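Local coordinates for capsular polysaccharide export system protein KpsC (Thermosulfurimonas dismutans, PDB 6MGD) that probably transfers Kdo in beta-2,7 linkage while building the conserved glycolipid anchor of Gram-negative bacterial capsules, at residues A[91-96]-A[103-108]. Sequence-based numbering, arbitrary orientation.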
ATOM      1  N   ALA A  91       5.211  -7.311   7.111  1.00 50.83           N
ATOM      2  CA  ALA A  91       6.583  -7.600   7.529  1.00 51.76           C
ATOM      3  C   ALA A  91       7.327  -8.152   6.319  1.00 51.01           C
ATOM      4  O   ALA A  91       7.165  -9.322   5.962  1.00 49.89           O
ATOM      5  CB  ALA A  91       6.617  -8.580   8.696  1.00 52.04           C
ATOM      6  N   ASP A  92       8.142  -7.308   5.694  1.00 52.44           N
ATOM      7  CA  ASP A  92       8.841  -7.660   4.465  1.00 52.75           C
ATOM      8  C   ASP A  92      10.318  -7.883   4.765  1.00 54.93           C
ATOM      9  O   ASP A  92      11.009  -6.937   5.176  1.00 55.08           O
ATOM     10  CB  ASP A  92       8.656  -6.552   3.425  1.00 53.92           C
ATOM     11  CG  ASP A  92       9.090  -6.966   2.025  1.00 54.49           C
ATOM     12  OD1 ASP A  92      10.160  -7.595   1.880  1.00 54.69           O
ATOM     13  OD2 ASP A  92       8.357  -6.648   1.065  1.00 53.71           O
ATOM     14  N   PRO A  93      10.845  -9.100   4.597  1.00 55.10           N
ATOM     15  CA  PRO A  93      12.258  -9.356   4.905  1.00 58.46           C
ATOM     16  C   PRO A  93      13.231  -9.041   3.779  1.00 58.99           C
ATOM     17  O   PRO A  93      14.447  -9.135   3.998  1.00 60.78           O
ATOM     18  CB  PRO A  93      12.262 -10.861   5.208  1.00 57.14           C
ATOM     19  CG  PRO A  93      11.195 -11.401   4.317  1.00 55.37           C
ATOM     20  CD  PRO A  93      10.118 -10.339   4.265  1.00 54.61           C
ATOM     21  N   ILE A  94      12.745  -8.690   2.594  1.00 58.22           N
ATOM     22  CA  ILE A  94      13.587  -8.401   1.442  1.00 58.88           C
ATOM     23  C   ILE A  94      13.595  -6.910   1.122  1.00 59.71           C
ATOM     24  O   ILE A  94      14.652  -6.320   0.890  1.00 61.87           O
ATOM     25  CB  ILE A  94      13.145  -9.231   0.216  1.00 58.46           C
ATOM     26  CG1 ILE A  94      13.289 -10.727   0.509  1.00 59.31           C
ATOM     27  CG2 ILE A  94      13.941  -8.845  -1.015  1.00 60.45           C
ATOM     28  CD1 ILE A  94      12.893 -11.622  -0.646  1.00 60.11           C
ATOM     29  N   GLY A  95      12.419  -6.288   1.106  1.00 55.95           N
ATOM     30  CA  GLY A  95      12.297  -4.864   0.867  1.00 56.61           C
ATOM     31  C   GLY A  95      11.028  -4.300   1.470  1.00 58.96           C
ATOM     32  O   GLY A  95      10.780  -4.466   2.669  1.00 55.40           O
ATOM     33  N   ILE A  96      10.218  -3.624   0.656  1.00 57.64           N
ATOM     34  CA  ILE A  96       8.906  -3.160   1.085  1.00 56.63           C
ATOM     35  C   ILE A  96       8.081  -2.900  -0.166  1.00 55.01           C
ATOM     36  O   ILE A  96       8.626  -2.629  -1.240  1.00 56.24           O
ATOM     37  CB  ILE A  96       9.014  -1.911   1.997  1.00 58.52           C
ATOM     38  CG1 ILE A  96       7.715  -1.708   2.782  1.00 57.76           C
ATOM     39  CG2 ILE A  96       9.360  -0.675   1.193  1.00 60.97           C
ATOM     40  CD1 ILE A  96       7.879  -0.841   4.004  1.00 59.68           C
ATOM     41  N   PRO A 103      13.876  -5.033  -5.019  1.00 65.29           N
ATOM     42  CA  PRO A 103      12.885  -6.109  -4.915  1.00 62.51           C
ATOM     43  C   PRO A 103      12.172  -6.100  -3.571  1.00 61.35           C
ATOM     44  O   PRO A 103      12.707  -5.649  -2.557  1.00 62.29           O
ATOM     45  CB  PRO A 103      13.723  -7.380  -5.095  1.00 64.45           C
ATOM     46  CG  PRO A 103      14.924  -6.933  -5.856  1.00 67.33           C
ATOM     47  CD  PRO A 103      15.213  -5.546  -5.368  1.00 67.13           C
ATOM     48  N   SER A 104      10.940  -6.604  -3.579  1.00 60.58           N
ATOM     49  CA  SER A 104      10.136  -6.751  -2.377  1.00 59.58           C
ATOM     50  C   SER A 104       9.646  -8.188  -2.276  1.00 58.90           C
ATOM     51  O   SER A 104       9.581  -8.913  -3.271  1.00 57.83           O
ATOM     52  CB  SER A 104       8.936  -5.791  -2.371  1.00 59.14           C
ATOM     53  OG  SER A 104       7.960  -6.187  -3.322  1.00 58.16           O
ATOM     54  N   TYR A 105       9.293  -8.596  -1.053  1.00 57.29           N
ATOM     55  CA  TYR A 105       8.778  -9.947  -0.857  1.00 59.61           C
ATOM     56  C   TYR A 105       7.402 -10.123  -1.487  1.00 56.63           C
ATOM     57  O   TYR A 105       7.062 -11.228  -1.926  1.00 57.47           O
ATOM     58  CB  TYR A 105       8.728 -10.290   0.632  1.00 59.54           C
ATOM     59  CG  TYR A 105       8.327 -11.723   0.907  1.00 60.33           C
ATOM     60  CD1 TYR A 105       9.126 -12.778   0.486  1.00 64.44           C
ATOM     61  CD2 TYR A 105       7.155 -12.018   1.589  1.00 58.40           C
ATOM     62  CE1 TYR A 105       8.767 -14.090   0.732  1.00 65.43           C
ATOM     63  CE2 TYR A 105       6.787 -13.329   1.843  1.00 58.80           C
ATOM     64  CZ  TYR A 105       7.596 -14.360   1.412  1.00 63.27           C
ATOM     65  OH  TYR A 105       7.234 -15.664   1.661  1.00 65.93           O
ATOM     66  N   LEU A 106       6.599  -9.057  -1.533  1.00 56.44           N
ATOM     67  CA  LEU A 106       5.331  -9.121  -2.254  1.00 55.28           C
ATOM     68  C   LEU A 106       5.567  -9.385  -3.736  1.00 58.92           C
ATOM     69  O   LEU A 106       4.850 -10.177  -4.360  1.00 62.38           O
ATOM     70  CB  LEU A 106       4.551  -7.818  -2.062  1.00 52.19           C
ATOM     71  CG  LEU A 106       3.017  -7.827  -2.020  1.00 49.68           C
ATOM     72  CD1 LEU A 106       2.459  -6.552  -2.648  1.00 47.52           C
ATOM     73  CD2 LEU A 106       2.399  -9.069  -2.662  1.00 51.27           C
ATOM     74  N   GLU A 107       6.580  -8.737  -4.312  1.00 55.23           N
ATOM     75  CA  GLU A 107       6.885  -8.935  -5.724  1.00 58.99           C
ATOM     76  C   GLU A 107       7.379 -10.351  -5.992  1.00 61.37           C
ATOM     77  O   GLU A 107       7.075 -10.924  -7.045  1.00 62.57           O
ATOM     78  CB  GLU A 107       7.916  -7.900  -6.175  1.00 61.89           C
ATOM     79  CG  GLU A 107       8.065  -7.752  -7.677  1.00 66.92           C
ATOM     80  CD  GLU A 107       9.034  -6.645  -8.056  1.00 69.39           C
ATOM     81  OE1 GLU A 107       9.637  -6.044  -7.140  1.00 67.54           O
ATOM     82  OE2 GLU A 107       9.191  -6.373  -9.265  1.00 73.47           O
ATOM     83  N   GLU A 108       8.129 -10.935  -5.052  1.00 59.95           N
ATOM     84  CA  GLU A 108       8.581 -12.311  -5.220  1.00 64.78           C
ATOM     85  C   GLU A 108       7.424 -13.295  -5.095  1.00 61.59           C
ATOM     86  O   GLU A 108       7.409 -14.323  -5.782  1.00 65.17           O
ATOM     87  CB  GLU A 108       9.672 -12.644  -4.200  1.00 67.83           C
ATOM     88  CG  GLU A 108      10.892 -11.726  -4.234  1.00 71.72           C
ATOM     89  CD  GLU A 108      11.532 -11.632  -5.608  1.00 77.87           C
ATOM     90  OE1 GLU A 108      11.474 -10.543  -6.218  1.00 78.14           O
ATOM     91  OE2 GLU A 108      12.090 -12.646  -6.079  1.00 82.98           O
TER
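Y105 and I94 bury the most surface where the end of strand 88-92, part of the mixed sheet of this GT-B-clan protein, meets the first turn of helix 105-112; D92 both closes an Asx turn after the strand, through OD1, and accepts from Y105 N at the start of the helix. With CG anti to its backbone N (chi1 -167°), D92 presents its carboxylate to the helix, where Y105 N donates to OD2 at 3.0 Å, on the syn side, and more weakly to OD1. OD1 also takes I94 N, nearly along its C-O axis, and G95 N, from above the carboxylate plane at 2.7 Å, which fixes the bend after the strand. D92 OD2 is also hydrogen-bonded to Y297 OH. An alanine in place of D92 would probably leave the amides of I94, G95 and Y105 without their acceptor and let the turn drift from the helix. Next to the carboxylate, I94 CD1 reaches the edge of the Y105 ring, 4.1 Å from Y105 CD1, and packs against E108 CG, while I94 CG2 comes to 3.8 Å from P103 O. P93 CD rests against Y105 CB. S104 is the N-cap: its OG accepts from E107 N, and its CB sits 3.4 Å from I96 O.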